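PDB 2IG8: hypothetical protein PA3499 from Pseudomonas aeruginosa, which is of unknown function but belongs to the YjgF-like family and assembles as a trimer. Local coordinates for residues Val83-Ile88 and Asp92-Ala97. Residues are numbered along the deposited sequence; the frame is centred on the assembly and turned at random.
Sequences VYVTRI and DAIGRA
Ile94 packs against both Val83 and Val85, and this small apolar cluster seats helix 91-101 on strand 78-85. The two elements are the first strand and the connecting helix of a beta-alpha-beta unit completed by strand 110-115, part of the helix-covered mixed sheet of the YjgF-like fold. Val83 and Val85 alternate with Tyr84 along the strand, and the CA-CB bonds of both valines are directed at the helix, whereas Tyr84 lies on the other side of the sheet and packs on Thr112 of the third subunit. The backbones stay well apart: the nearest CA atoms, of Val83 and Ile94, are 8.5 Å apart, and every close approach across the gap is between side-chain carbons.

All three residues are buried, and the pair of segments hides 113 Å² in total. Val126 of strand 126-133 touches each of the three, while Leu113 of strand 110-115 touches both valines, so strands 110-115 and 126-133, which flank strand 78-85, continue the apolar patch across the sheet.

Ile94 spans both valines: CG1 and CG2 sit against Val83, and CD1, at the end of the CG1 arm, reaches Val85 CG1 at 4.2 Å. With Val83 CG1 anti to its own backbone N (chi1 -179°), that methyl projects at the isoleucine and meets Ile94 CG1 at 4.0 Å and Ile94 CG2 at 4.2 Å.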
ATOM      1  N   VAL B  83      -1.367   7.143  -4.107  1.00 20.13           N
ATOM      2  CA  VAL B  83      -1.961   8.460  -3.949  1.00 20.25           C
ATOM      3  C   VAL B  83      -3.394   8.277  -3.488  1.00 20.51           C
ATOM      4  O   VAL B  83      -4.165   7.502  -4.089  1.00 19.84           O
ATOM      5  CB  VAL B  83      -1.936   9.239  -5.268  1.00 19.90           C
ATOM      6  CG1 VAL B  83      -2.554  10.652  -5.060  1.00 18.04           C
ATOM      7  CG2 VAL B  83      -0.493   9.281  -5.813  1.00 19.73           C
ATOM      8  N   TYR B  84      -3.724   8.943  -2.392  1.00 20.39           N
ATOM      9  CA  TYR B  84      -5.063   8.897  -1.833  1.00 21.28           C
ATOM     10  C   TYR B  84      -5.625  10.295  -1.930  1.00 21.72           C
ATOM     11  O   TYR B  84      -5.074  11.221  -1.328  1.00 21.21           O
ATOM     12  CB  TYR B  84      -5.011   8.482  -0.361  1.00 23.51           C
ATOM     13  CG  TYR B  84      -4.261   7.222  -0.152  1.00 25.10           C
ATOM     14  CD1 TYR B  84      -4.856   6.010  -0.446  1.00 26.86           C
ATOM     15  CD2 TYR B  84      -2.933   7.224   0.301  1.00 25.47           C
ATOM     16  CE1 TYR B  84      -4.159   4.820  -0.302  1.00 28.10           C
ATOM     17  CE2 TYR B  84      -2.228   6.019   0.451  1.00 27.70           C
ATOM     18  CZ  TYR B  84      -2.850   4.833   0.157  1.00 27.54           C
ATOM     19  OH  TYR B  84      -2.202   3.610   0.317  1.00 30.80           O
ATOM     20  N   VAL B  85      -6.727  10.435  -2.666  1.00 21.10           N
ATOM     21  CA  VAL B  85      -7.394  11.712  -2.870  1.00 20.31           C
ATOM     22  C   VAL B  85      -8.775  11.687  -2.240  1.00 20.08           C
ATOM     23  O   VAL B  85      -9.415  10.638  -2.125  1.00 18.39           O
ATOM     24  CB  VAL B  85      -7.504  12.084  -4.396  1.00 19.75           C
ATOM     25  CG1 VAL B  85      -6.127  12.206  -5.025  1.00 21.60           C
ATOM     26  CG2 VAL B  85      -8.430  11.075  -5.179  1.00 19.77           C
ATOM     27  N   THR B  86      -9.257  12.847  -1.802  1.00 18.63           N
ATOM     28  CA  THR B  86     -10.613  12.920  -1.300  1.00 18.94           C
ATOM     29  C   THR B  86     -11.654  13.089  -2.403  1.00 18.08           C
ATOM     30  O   THR B  86     -12.830  12.842  -2.172  1.00 17.62           O
ATOM     31  CB  THR B  86     -10.778  14.064  -0.273  1.00 19.53           C
ATOM     32  OG1 THR B  86     -10.373  15.290  -0.881  1.00 19.03           O
ATOM     33  CG2 THR B  86      -9.942  13.773   0.978  1.00 21.41           C
ATOM     34  N   ARG B  87     -11.211  13.518  -3.585  1.00 18.17           N
ATOM     35  CA  ARG B  87     -12.071  13.749  -4.739  1.00 18.46           C
ATOM     36  C   ARG B  87     -11.413  13.132  -5.961  1.00 18.05           C
ATOM     37  O   ARG B  87     -10.376  13.627  -6.452  1.00 16.95           O
ATOM     38  CB  ARG B  87     -12.310  15.258  -4.980  1.00 18.39           C
ATOM     39  CG  ARG B  87     -12.783  15.996  -3.748  1.00 19.67           C
ATOM     40  CD  ARG B  87     -13.081  17.476  -4.027  1.00 20.61           C
ATOM     41  NE  ARG B  87     -11.902  18.159  -4.518  1.00 20.73           N
ATOM     42  CZ  ARG B  87     -11.778  19.479  -4.642  1.00 21.01           C
ATOM     43  NH1 ARG B  87     -12.750  20.301  -4.299  1.00 21.85           N
ATOM     44  NH2 ARG B  87     -10.662  19.968  -5.131  1.00 21.65           N
ATOM     45  N   ILE B  88     -12.024  12.085  -6.508  1.00 17.91           N
ATOM     46  CA  ILE B  88     -11.450  11.410  -7.661  1.00 18.90           C
ATOM     47  C   ILE B  88     -11.296  12.333  -8.875  1.00 19.79           C
ATOM     48  O   ILE B  88     -10.389  12.129  -9.679  1.00 19.39           O
ATOM     49  CB  ILE B  88     -12.223  10.136  -8.072  1.00 19.54           C
ATOM     50  CG1 ILE B  88     -11.346   9.202  -8.919  1.00 19.46           C
ATOM     51  CG2 ILE B  88     -13.578  10.465  -8.732  1.00 20.80           C
ATOM     52  CD1 ILE B  88     -10.236   8.517  -8.149  1.00 20.97           C
ATOM     53  N   ASP B  92      -6.450  14.327 -12.308  1.00 20.09           N
ATOM     54  CA  ASP B  92      -5.645  14.976 -13.337  1.00 21.16           C
ATOM     55  C   ASP B  92      -4.757  16.098 -12.772  1.00 20.19           C
ATOM     56  O   ASP B  92      -3.775  16.474 -13.394  1.00 19.85           O
ATOM     57  CB  ASP B  92      -6.507  15.516 -14.444  1.00 21.22           C
ATOM     58  CG  ASP B  92      -7.107  14.413 -15.310  1.00 25.09           C
ATOM     59  OD1 ASP B  92      -6.604  13.243 -15.217  1.00 28.52           O
ATOM     60  OD2 ASP B  92      -8.039  14.734 -16.087  1.00 22.70           O
ATOM     61  N   ALA B  93      -5.165  16.657 -11.640  1.00 19.63           N
ATOM     62  CA  ALA B  93      -4.405  17.686 -10.939  1.00 19.48           C
ATOM     63  C   ALA B  93      -3.158  17.045 -10.340  1.00 19.33           C
ATOM     64  O   ALA B  93      -2.096  17.656 -10.342  1.00 20.27           O
ATOM     65  CB  ALA B  93      -5.234  18.329  -9.888  1.00 19.59           C
ATOM     66  N   ILE B  94      -3.297  15.840  -9.781  1.00 20.09           N
ATOM     67  CA  ILE B  94      -2.144  15.080  -9.323  1.00 20.56           C
ATOM     68  C   ILE B  94      -1.219  14.770 -10.529  1.00 20.54           C
ATOM     69  O   ILE B  94       0.018  14.917 -10.442  1.00 20.02           O
ATOM     70  CB  ILE B  94      -2.586  13.794  -8.541  1.00 21.17           C
ATOM     71  CG1 ILE B  94      -2.961  14.073  -7.075  1.00 22.00           C
ATOM     72  CG2 ILE B  94      -1.445  12.836  -8.460  1.00 20.03           C
ATOM     73  CD1 ILE B  94      -3.775  15.224  -6.687  1.00 21.65           C
ATOM     74  N   GLY B  95      -1.799  14.379 -11.657  1.00 20.89           N
ATOM     75  CA  GLY B  95      -1.014  14.207 -12.899  1.00 20.73           C
ATOM     76  C   GLY B  95      -0.164  15.427 -13.274  1.00 21.41           C
ATOM     77  O   GLY B  95       1.042  15.313 -13.539  1.00 20.13           O
ATOM     78  N   ARG B  96      -0.765  16.606 -13.212  1.00 21.38           N
ATOM     79  CA  ARG B  96      -0.075  17.839 -13.533  1.00 21.72           C
ATOM     80  C   ARG B  96       1.081  18.084 -12.585  1.00 21.25           C
ATOM     81  O   ARG B  96       2.148  18.419 -13.035  1.00 19.73           O
ATOM     82  CB  ARG B  96      -1.013  19.022 -13.416  1.00 22.35           C
ATOM     83  CG  ARG B  96      -1.748  19.340 -14.656  1.00 25.57           C
ATOM     84  CD  ARG B  96      -2.541  20.625 -14.471  1.00 25.52           C
ATOM     85  NE  ARG B  96      -3.322  20.963 -15.670  1.00 27.14           N
ATOM     86  CZ  ARG B  96      -4.422  20.327 -16.070  1.00 25.82           C
ATOM     87  NH1 ARG B  96      -4.914  19.252 -15.405  1.00 25.20           N
ATOM     88  NH2 ARG B  96      -5.025  20.774 -17.155  1.00 20.42           N
ATOM     89  N   ALA B  97       0.845  17.862 -11.289  1.00 20.46           N
ATOM     90  CA  ALA B  97       1.880  17.978 -10.255  1.00 21.39           C
ATOM     91  C   ALA B  97       3.078  17.060 -10.551  1.00 21.45           C
ATOM     92  O   ALA B  97       4.236  17.482 -10.516  1.00 19.51           O
ATOM     93  CB  ALA B  97       1.314  17.676  -8.886  1.00 19.78           C
TER